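Local coordinates for probable amino acid aminotransferase (Mycobacterium tuberculosis, PDB 6Q1S), which is probably an amino acid aminotransferase of the class IV family, a dimeric protein that binds 4'-deoxy-4'-aminopyridoxal-5'-phosphate between its two domains, at residues B[3-11]-B[69-80]; B[52-60]-B[146-154]. All coordinates share one frame; numbering follows the deposited sequence.

Contact 1 (B[3-11]-B[69-80])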
loop_
_atom_site.group_PDB
_atom_site.type_symbol
_atom_site.label_atom_id
_atom_site.label_comp_id
_atom_site.label_asym_id
_atom_site.label_seq_id
_atom_site.Cartn_x
_atom_site.Cartn_y
_atom_site.Cartn_z
ATOM N N MET B 3 -16.360 -17.536 -1.018
ATOM C CA MET B 3 -16.753 -18.005 -2.339
ATOM C C MET B 3 -16.023 -17.193 -3.398
ATOM O O MET B 3 -15.922 -15.969 -3.289
ATOM C CB MET B 3 -18.267 -17.889 -2.546
ATOM C CG MET B 3 -19.099 -18.640 -1.519
ATOM S SD MET B 3 -20.881 -18.415 -1.724
ATOM C CE MET B 3 -20.938 -16.991 -2.809
ATOM N N VAL B 4 -15.527 -17.879 -4.428
ATOM C CA VAL B 4 -14.699 -17.274 -5.465
ATOM C C VAL B 4 -15.326 -17.561 -6.820
ATOM O O VAL B 4 -15.738 -18.693 -7.094
ATOM C CB VAL B 4 -13.250 -17.804 -5.422
ATOM C CG1 VAL B 4 -12.408 -17.128 -6.492
ATOM C CG2 VAL B 4 -12.647 -17.598 -4.050
ATOM N N VAL B 5 -15.394 -16.536 -7.665
ATOM C CA VAL B 5 -15.940 -16.647 -9.013
ATOM C C VAL B 5 -14.979 -15.960 -9.973
ATOM O O VAL B 5 -14.801 -14.738 -9.910
ATOM C CB VAL B 5 -17.345 -16.042 -9.125
ATOM C CG1 VAL B 5 -17.793 -16.029 -10.575
ATOM C CG2 VAL B 5 -18.327 -16.825 -8.266
ATOM N N THR B 6 -14.351 -16.743 -10.846
ATOM C CA THR B 6 -13.436 -16.223 -11.848
ATOM C C THR B 6 -14.215 -15.598 -13.005
ATOM O O THR B 6 -15.420 -15.809 -13.162
ATOM C CB THR B 6 -12.510 -17.327 -12.356
ATOM O OG1 THR B 6 -13.280 -18.341 -13.011
ATOM C CG2 THR B 6 -11.736 -17.943 -11.199
ATOM N N LEU B 7 -13.504 -14.815 -13.821
ATOM C CA LEU B 7 -14.150 -14.113 -14.927
ATOM C C LEU B 7 -14.733 -15.054 -15.975
ATOM O O LEU B 7 -15.606 -14.633 -16.740
ATOM C CB LEU B 7 -13.160 -13.152 -15.587
ATOM C CG LEU B 7 -13.342 -11.675 -15.236
ATOM C CD1 LEU B 7 -13.117 -11.450 -13.753
ATOM C CD2 LEU B 7 -12.402 -10.807 -16.057
ATOM N N ASP B 8 -14.269 -16.305 -16.046
ATOM C CA ASP B 8 -14.944 -17.269 -16.905
ATOM C C ASP B 8 -16.328 -17.629 -16.380
ATOM O O ASP B 8 -17.164 -18.112 -17.153
ATOM C CB ASP B 8 -14.082 -18.523 -17.084
ATOM C CG ASP B 8 -12.856 -18.268 -17.939
ATOM O OD1 ASP B 8 -12.960 -17.495 -18.916
ATOM O OD2 ASP B 8 -11.790 -18.841 -17.634
ATOM N N GLY B 9 -16.589 -17.407 -15.092
ATOM C CA GLY B 9 -17.911 -17.603 -14.530
ATOM C C GLY B 9 -18.157 -18.850 -13.714
ATOM O O GLY B 9 -19.309 -19.091 -13.329
ATOM N N GLU B 10 -17.129 -19.637 -13.417
ATOM C CA GLU B 10 -17.300 -20.880 -12.674
ATOM C C GLU B 10 -16.862 -20.672 -11.226
ATOM O O GLU B 10 -15.906 -19.933 -10.947
ATOM C CB GLU B 10 -16.512 -22.041 -13.323
ATOM C CG GLU B 10 -16.917 -22.360 -14.759
ATOM C CD GLU B 10 -16.394 -21.337 -15.746
ATOM O OE1 GLU B 10 -15.810 -20.331 -15.288
ATOM O OE2 GLU B 10 -16.573 -21.530 -16.967
ATOM N N ILE B 11 -17.547 -21.361 -10.314
ATOM C CA ILE B 11 -17.362 -21.170 -8.885
ATOM C C ILE B 11 -16.345 -22.166 -8.353
ATOM O O ILE B 11 -16.522 -23.382 -8.470
ATOM C CB ILE B 11 -18.699 -21.307 -8.146
ATOM C CG1 ILE B 11 -19.725 -20.279 -8.643
ATOM C CG2 ILE B 11 -18.491 -21.183 -6.640
ATOM C CD1 ILE B 11 -20.626 -20.770 -9.755
ATOM N N ARG B 69 -17.489 -8.996 -18.944
ATOM C CA ARG B 69 -16.966 -10.155 -18.229
ATOM C C ARG B 69 -17.103 -9.983 -16.720
ATOM O O ARG B 69 -17.398 -10.946 -16.003
ATOM C CB ARG B 69 -15.504 -10.380 -18.620
ATOM C CG ARG B 69 -15.038 -11.829 -18.607
ATOM C CD ARG B 69 -14.104 -12.095 -19.784
ATOM N NE ARG B 69 -13.371 -13.353 -19.659
ATOM C CZ ARG B 69 -12.094 -13.440 -19.298
ATOM N NH1 ARG B 69 -11.403 -12.339 -19.028
ATOM N NH2 ARG B 69 -11.506 -14.625 -19.211
ATOM N N TRP B 70 -16.886 -8.764 -16.220
ATOM C CA TRP B 70 -17.048 -8.508 -14.791
ATOM C C TRP B 70 -18.509 -8.594 -14.363
ATOM O O TRP B 70 -18.809 -9.073 -13.265
ATOM C CB TRP B 70 -16.458 -7.144 -14.428
ATOM C CG TRP B 70 -14.974 -7.173 -14.235
ATOM C CD1 TRP B 70 -14.024 -6.721 -15.104
ATOM C CD2 TRP B 70 -14.267 -7.701 -13.106
ATOM N NE1 TRP B 70 -12.769 -6.924 -14.580
ATOM C CE2 TRP B 70 -12.891 -7.524 -13.354
ATOM C CE3 TRP B 70 -14.663 -8.300 -11.907
ATOM C CZ2 TRP B 70 -11.912 -7.925 -12.449
ATOM C CZ3 TRP B 70 -13.687 -8.697 -11.009
ATOM C CH2 TRP B 70 -12.329 -8.509 -11.286
ATOM N N ARG B 71 -19.434 -8.118 -15.204
ATOM C CA ARG B 71 -20.847 -8.167 -14.836
ATOM C C ARG B 71 -21.358 -9.598 -14.730
ATOM O O ARG B 71 -22.280 -9.868 -13.953
ATOM C CB ARG B 71 -21.701 -7.374 -15.827
ATOM C CG ARG B 71 -21.582 -5.865 -15.690
ATOM C CD ARG B 71 -22.638 -5.148 -16.521
ATOM N NE ARG B 71 -22.176 -4.803 -17.862
ATOM C CZ ARG B 71 -21.747 -3.597 -18.216
ATOM N NH1 ARG B 71 -21.720 -2.615 -17.326
ATOM N NH2 ARG B 71 -21.347 -3.369 -19.459
ATOM N N ARG B 72 -20.803 -10.520 -15.518
ATOM C CA ARG B 72 -21.229 -11.911 -15.411
ATOM C C ARG B 72 -20.700 -12.553 -14.134
ATOM O O ARG B 72 -21.424 -13.298 -13.463
ATOM C CB ARG B 72 -20.779 -12.704 -16.636
ATOM C CG ARG B 72 -21.269 -14.145 -16.640
ATOM C CD ARG B 72 -20.802 -14.874 -17.884
ATOM N NE ARG B 72 -19.347 -14.917 -17.970
ATOM C CZ ARG B 72 -18.675 -15.222 -19.074
ATOM N NH1 ARG B 72 -19.331 -15.506 -20.192
ATOM N NH2 ARG B 72 -17.349 -15.237 -19.064
ATOM N N ALA B 73 -19.436 -12.292 -13.792
ATOM C CA ALA B 73 -18.868 -12.864 -12.576
ATOM C C ALA B 73 -19.596 -12.367 -11.332
ATOM O O ALA B 73 -19.825 -13.136 -10.391
ATOM C CB ALA B 73 -17.376 -12.538 -12.490
ATOM N N VAL B 74 -19.977 -11.086 -11.311
ATOM C CA VAL B 74 -20.727 -10.565 -10.171
ATOM C C VAL B 74 -22.132 -11.154 -10.144
ATOM O O VAL B 74 -22.666 -11.469 -9.075
ATOM C CB VAL B 74 -20.734 -9.023 -10.168
ATOM C CG1 VAL B 74 -19.312 -8.492 -10.199
ATOM C CG2 VAL B 74 -21.539 -8.454 -11.318
ATOM N N GLU B 75 -22.761 -11.300 -11.315
ATOM C CA GLU B 75 -24.115 -11.843 -11.364
ATOM C C GLU B 75 -24.135 -13.305 -10.940
ATOM O O GLU B 75 -25.051 -13.739 -10.231
ATOM C CB GLU B 75 -24.691 -11.684 -12.770
ATOM C CG GLU B 75 -26.063 -12.304 -12.946
ATOM C CD GLU B 75 -27.171 -11.448 -12.379
ATOM O OE1 GLU B 75 -26.898 -10.287 -12.016
ATOM O OE2 GLU B 75 -28.318 -11.935 -12.297
ATOM N N VAL B 76 -23.132 -14.075 -11.358
ATOM C CA VAL B 76 -23.045 -15.471 -10.947
ATOM C C VAL B 76 -22.811 -15.561 -9.444
ATOM O O VAL B 76 -23.467 -16.339 -8.740
ATOM C CB VAL B 76 -21.938 -16.192 -11.738
ATOM C CG1 VAL B 76 -21.563 -17.499 -11.063
ATOM C CG2 VAL B 76 -22.384 -16.435 -13.173
ATOM N N ALA B 77 -21.878 -14.757 -8.931
ATOM C CA ALA B 77 -21.591 -14.771 -7.501
ATOM C C ALA B 77 -22.775 -14.259 -6.691
ATOM O O ALA B 77 -23.051 -14.765 -5.598
ATOM C CB ALA B 77 -20.343 -13.938 -7.209
ATOM N N THR B 78 -23.488 -13.258 -7.213
ATOM C CA THR B 78 -24.655 -12.731 -6.511
ATOM C C THR B 78 -25.736 -13.795 -6.367
ATOM O O THR B 78 -26.249 -14.029 -5.267
ATOM C CB THR B 78 -25.201 -11.502 -7.240
ATOM O OG1 THR B 78 -24.183 -10.496 -7.308
ATOM C CG2 THR B 78 -26.406 -10.939 -6.509
ATOM N N GLN B 79 -26.098 -14.452 -7.473
ATOM C CA GLN B 79 -27.154 -15.457 -7.415
ATOM C C GLN B 79 -26.755 -16.651 -6.560
ATOM O O GLN B 79 -27.623 -17.328 -6.000
ATOM C CB GLN B 79 -27.505 -15.933 -8.824
ATOM C CG GLN B 79 -28.143 -14.885 -9.707
ATOM C CD GLN B 79 -28.288 -15.359 -11.136
ATOM O OE1 GLN B 79 -28.306 -16.561 -11.405
ATOM N NE2 GLN B 79 -28.380 -14.418 -12.064
ATOM N N ARG B 80 -25.455 -16.926 -6.451
ATOM C CA ARG B 80 -25.003 -18.012 -5.591
ATOM C C ARG B 80 -25.121 -17.642 -4.118
ATOM O O ARG B 80 -25.470 -18.487 -3.285
ATOM C CB ARG B 80 -23.563 -18.381 -5.934
ATOM C CG ARG B 80 -23.041 -19.582 -5.179
ATOM C CD ARG B 80 -22.869 -20.773 -6.100
ATOM N NE ARG B 80 -22.203 -21.877 -5.417
ATOM C CZ ARG B 80 -21.606 -22.889 -6.038
ATOM N NH1 ARG B 80 -21.021 -23.848 -5.333
ATOM N NH2 ARG B 80 -21.588 -22.938 -7.362
#
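L7 meets helix 69-80 through both of its methyl branches and has the largest area buried here. Its CD1 stands over one face of the W70 six-membered ring, 3.7 Å from the centroid and almost on the ring normal, a CH-pi contact. CD2 turns to R69, and CB lies over the centre of one guanidinium face. At the edge of that guanidinium NH2 forms a salt bridge, donating to D8 OD1 at 3.2 Å from above the carboxylate plane. The L7 carbonyl is also held, since R72 NH2 reaches L7 O at 3.0 Å in the planes of both groups, with an N-H...O angle of 171°. These bonds pin the type I turn T6-G9 against the helix, where G9 passes 5.2 Å from A73, CA to CA.

R80 sits at the far end. Its CG is anti to the backbone N and its chain bends at chi2, which sets one face of its guanidinium against I11, with CG2 of I11 over the centre, 3.6 Å from R80 CZ. Between these ends V5 spreads its methyls, CG2 meeting A77 CB at 3.7 Å.

Strand 3-6 is an outermost strand of the five-stranded antiparallel sheet within this chain, bonded to 106-113; the helix runs nearly antiparallel to it (151°), and W70, A73 and A77 also pack on 106-113.

Contact 2 (B[52-60]-B[146-154]). With PMP (4'-deoxy-4'-aminopyridoxal-5'-phosphate), chain G.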
loop_
_atom_site.group_PDB
_atom_site.type_symbol
_atom_site.label_atom_id
_atom_site.label_comp_id
_atom_site.label_asym_id
_atom_site.label_seq_id
_atom_site.Cartn_x
_atom_site.Cartn_y
_atom_site.Cartn_z
ATOM N N ARG B 52 -15.673 3.174 -11.375
ATOM C CA ARG B 52 -14.490 3.511 -10.595
ATOM C C ARG B 52 -13.398 2.462 -10.761
ATOM O O ARG B 52 -12.208 2.799 -10.753
ATOM C CB ARG B 52 -14.870 3.665 -9.124
ATOM C CG ARG B 52 -13.724 4.049 -8.213
ATOM C CD ARG B 52 -14.254 4.501 -6.870
ATOM N NE ARG B 52 -14.536 3.362 -6.002
ATOM C CZ ARG B 52 -15.158 3.453 -4.832
ATOM N NH1 ARG B 52 -15.560 4.634 -4.385
ATOM N NH2 ARG B 52 -15.376 2.364 -4.107
ATOM N N LEU B 53 -13.781 1.191 -10.908
ATOM C CA LEU B 53 -12.798 0.148 -11.177
ATOM C C LEU B 53 -12.080 0.399 -12.496
ATOM O O LEU B 53 -10.867 0.177 -12.603
ATOM C CB LEU B 53 -13.474 -1.222 -11.188
ATOM C CG LEU B 53 -12.547 -2.419 -11.408
ATOM C CD1 LEU B 53 -11.713 -2.679 -10.166
ATOM C CD2 LEU B 53 -13.352 -3.651 -11.784
ATOM N N THR B 54 -12.811 0.868 -13.510
ATOM C CA THR B 54 -12.176 1.202 -14.780
ATOM C C THR B 54 -11.198 2.356 -14.607
ATOM O O THR B 54 -10.117 2.365 -15.208
ATOM C CB THR B 54 -13.242 1.544 -15.823
ATOM O OG1 THR B 54 -14.066 0.395 -16.061
ATOM C CG2 THR B 54 -12.598 1.984 -17.132
ATOM N N GLN B 55 -11.548 3.325 -13.760
ATOM C CA GLN B 55 -10.671 4.470 -13.547
ATOM C C GLN B 55 -9.447 4.080 -12.730
ATOM O O GLN B 55 -8.330 4.519 -13.028
ATOM C CB GLN B 55 -11.448 5.596 -12.868
ATOM C CG GLN B 55 -12.346 6.368 -13.817
ATOM C CD GLN B 55 -11.551 7.172 -14.821
ATOM O OE1 GLN B 55 -10.400 7.525 -14.569
ATOM N NE2 GLN B 55 -12.156 7.464 -15.967
ATOM N N SER B 56 -9.637 3.255 -11.696
ATOM C CA SER B 56 -8.504 2.792 -10.902
ATOM C C SER B 56 -7.535 1.984 -11.754
ATOM O O SER B 56 -6.317 2.049 -11.553
ATOM C CB SER B 56 -8.991 1.962 -9.714
ATOM O OG SER B 56 -9.849 2.715 -8.878
ATOM N N ALA B 57 -8.058 1.215 -12.711
ATOM C CA ALA B 57 -7.190 0.452 -13.601
ATOM C C ALA B 57 -6.388 1.372 -14.514
ATOM O O ALA B 57 -5.221 1.093 -14.816
ATOM C CB ALA B 57 -8.017 -0.537 -14.423
ATOM N N ARG B 58 -6.993 2.475 -14.963
ATOM C CA ARG B 58 -6.276 3.406 -15.829
ATOM C C ARG B 58 -5.166 4.121 -15.072
ATOM O O ARG B 58 -4.053 4.275 -15.587
ATOM C CB ARG B 58 -7.241 4.435 -16.416
ATOM C CG ARG B 58 -6.613 5.325 -17.482
ATOM C CD ARG B 58 -7.503 6.509 -17.824
ATOM N NE ARG B 58 -7.837 7.281 -16.630
ATOM C CZ ARG B 58 -8.544 8.406 -16.635
ATOM N NH1 ARG B 58 -9.003 8.903 -17.776
ATOM N NH2 ARG B 58 -8.796 9.034 -15.494
ATOM N N LEU B 59 -5.450 4.560 -13.844
ATOM C CA LEU B 59 -4.434 5.201 -13.019
ATOM C C LEU B 59 -3.303 4.255 -12.649
ATOM O O LEU B 59 -2.209 4.719 -12.312
ATOM C CB LEU B 59 -5.071 5.763 -11.749
ATOM C CG LEU B 59 -6.026 6.940 -11.948
ATOM C CD1 LEU B 59 -6.979 7.064 -10.771
ATOM C CD2 LEU B 59 -5.241 8.226 -12.144
ATOM N N MET B 60 -3.537 2.947 -12.705
ATOM C CA MET B 60 -2.538 1.961 -12.324
ATOM C C MET B 60 -1.900 1.277 -13.522
ATOM O O MET B 60 -1.183 0.287 -13.343
ATOM C CB MET B 60 -3.161 0.926 -11.390
ATOM C CG MET B 60 -3.343 1.447 -9.981
ATOM S SD MET B 60 -1.822 1.283 -9.036
ATOM C CE MET B 60 -1.808 -0.483 -8.769
ATOM N N LEU B 146 1.245 9.807 -6.951
ATOM C CA LEU B 146 0.802 9.193 -5.707
ATOM C C LEU B 146 -0.540 8.486 -5.837
ATOM O O LEU B 146 -0.965 7.841 -4.872
ATOM C CB LEU B 146 0.727 10.237 -4.592
ATOM C CG LEU B 146 2.042 10.929 -4.237
ATOM C CD1 LEU B 146 1.846 11.792 -3.009
ATOM C CD2 LEU B 146 3.148 9.916 -4.000
ATOM N N ILE B 147 -1.206 8.602 -6.992
ATOM C CA ILE B 147 -2.449 7.906 -7.341
ATOM C C ILE B 147 -3.411 7.823 -6.160
ATOM O O ILE B 147 -4.024 6.778 -5.914
ATOM C CB ILE B 147 -2.166 6.502 -7.925
ATOM C CG1 ILE B 147 -1.364 5.620 -6.961
ATOM C CG2 ILE B 147 -1.433 6.621 -9.254
ATOM C CD1 ILE B 147 -1.739 4.167 -6.996
ATOM N N ALA B 148 -3.567 8.935 -5.434
ATOM C CA ALA B 148 -4.401 8.936 -4.238
ATOM C C ALA B 148 -5.877 8.702 -4.535
ATOM O O ALA B 148 -6.631 8.362 -3.618
ATOM C CB ALA B 148 -4.235 10.256 -3.484
ATOM N N SER B 149 -6.308 8.867 -5.782
ATOM C CA SER B 149 -7.696 8.621 -6.151
ATOM C C SER B 149 -7.944 7.189 -6.602
ATOM O O SER B 149 -9.082 6.853 -6.945
ATOM C CB SER B 149 -8.133 9.588 -7.256
ATOM O OG SER B 149 -7.414 9.352 -8.453
ATOM N N ALA B 150 -6.918 6.341 -6.609
ATOM C CA ALA B 150 -7.048 4.956 -7.038
ATOM C C ALA B 150 -7.276 4.065 -5.827
ATOM O O ALA B 150 -6.537 4.147 -4.839
ATOM C CB ALA B 150 -5.805 4.502 -7.805
ATOM N N LYS B 151 -8.297 3.213 -5.909
ATOM C CA LYS B 151 -8.603 2.245 -4.858
ATOM C C LYS B 151 -7.776 0.995 -5.118
ATOM O O LYS B 151 -8.200 0.076 -5.819
ATOM C CB LYS B 151 -10.094 1.942 -4.829
ATOM C CG LYS B 151 -10.560 1.234 -3.574
ATOM C CD LYS B 151 -12.053 0.962 -3.631
ATOM C CE LYS B 151 -12.485 0.056 -2.493
ATOM N NZ LYS B 151 -11.929 0.523 -1.194
ATOM N N THR B 152 -6.578 0.958 -4.546
ATOM C CA THR B 152 -5.639 -0.128 -4.778
ATOM C C THR B 152 -5.732 -1.165 -3.666
ATOM O O THR B 152 -6.372 -0.961 -2.634
ATOM C CB THR B 152 -4.205 0.400 -4.879
ATOM O OG1 THR B 152 -3.722 0.736 -3.572
ATOM C CG2 THR B 152 -4.154 1.635 -5.763
ATOM N N LEU B 153 -5.080 -2.301 -3.900
ATOM C CA LEU B 153 -4.993 -3.370 -2.914
ATOM C C LEU B 153 -3.951 -3.103 -1.838
ATOM O O LEU B 153 -3.751 -3.959 -0.972
ATOM C CB LEU B 153 -4.671 -4.696 -3.607
ATOM C CG LEU B 153 -5.738 -5.248 -4.548
ATOM C CD1 LEU B 153 -5.166 -6.351 -5.418
ATOM C CD2 LEU B 153 -6.903 -5.766 -3.732
ATOM N N SER B 154 -3.282 -1.951 -1.871
ATOM C CA SER B 154 -2.218 -1.644 -0.916
ATOM C C SER B 154 -2.810 -0.848 0.243
ATOM O O SER B 154 -2.642 0.367 0.363
ATOM C CB SER B 154 -1.093 -0.892 -1.611
ATOM O OG SER B 154 -0.383 -1.752 -2.484
HETATM N N1 PMP G . -12.381 6.314 1.026
HETATM C C2 PMP G . -11.590 5.217 1.097
HETATM C C2A PMP G . -10.106 5.371 1.312
HETATM C C3 PMP G . -12.179 3.861 0.965
HETATM O O3 PMP G . -11.405 2.744 1.034
HETATM C C4 PMP G . -13.641 3.770 0.757
HETATM C C4A PMP G . -14.336 2.437 0.611
HETATM N N4A PMP G . -14.157 1.654 1.846
HETATM C C5 PMP G . -14.395 5.046 0.697
HETATM C C6 PMP G . -13.710 6.250 0.836
HETATM C C5A PMP G . -15.892 5.034 0.484
HETATM O O4P PMP G . -16.184 4.538 -0.821
HETATM P P PMP G . -17.542 3.722 -1.105
HETATM O O1P PMP G . -17.547 2.487 -0.237
HETATM O O2P PMP G . -18.720 4.604 -0.765
HETATM O O3P PMP G . -17.589 3.330 -2.562
#
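This is a buried contact, apolar at the M60 end and polar towards R52 and K151, between the C-terminal part of helix 46-59 and the irregular loop that joins helices 139-142 and 156-166, and one end of it lines the PMP pocket. The closest backbone approach, 4.7 Å between the CA atoms of S56 and A150, places the loop directly against the helix. S56 OG is a polar link here: it donates to R52 O at 3.0 Å, from above the carbonyl plane, and weakly accepts K151 N at 3.4 Å.

Beyond S56, L59 CD1 touches A150 CB and S149 OG. M60, the first residue after the helix to leave helical angles, bends at chi2 and chi3 (-83° and -73°), which brings SD to 3.5 Å from I147 CD1, the two side chains crossing at about a right angle. I147 opens a type I turn to A150, and T152 OG1 then accepts from S154 N in an ST turn, so two successive turns shape the loop.

At the pocket end R52 and K151 both reach PMP. The R52 guanidinium meets the phosphate at its edge, NH2 donating to O3P at 2.9 Å and NH1 more weakly to the same oxygen; NE forms a salt bridge with E34, and NH1 also donates to R216 O. K151 runs extended as far as CE, passing CD 3.6 Å from R52 NH2, and bends at its last torsion (chi4 48°) to bring NZ to 3.2 Å from PMP O3, a weak bond. Y155, next in the chain after S154, also bonds PMP.

How the contacts relate
Contact 2 is buried, with its centre about 13 Å from the centre of the chain, whereas contact 1 lies about 21 Å out and is only partly buried. The two centres are about 22 Å apart, yet their helices, 46-59 and 67-84, follow each other in the chain and touch, W70 CE2 packing 4.2 Å from L53 CD2. Position goes with chemistry: in contact 1 the exposed R72 and R69 bond a carbonyl and a carboxylate, and R80 packs flat on I11, while R52 of contact 2 divides its N-H groups between the PMP phosphate and E34 and R216 O of the chain. The more peripheral contact nevertheless buries more surface, 749 Å² against 397 Å².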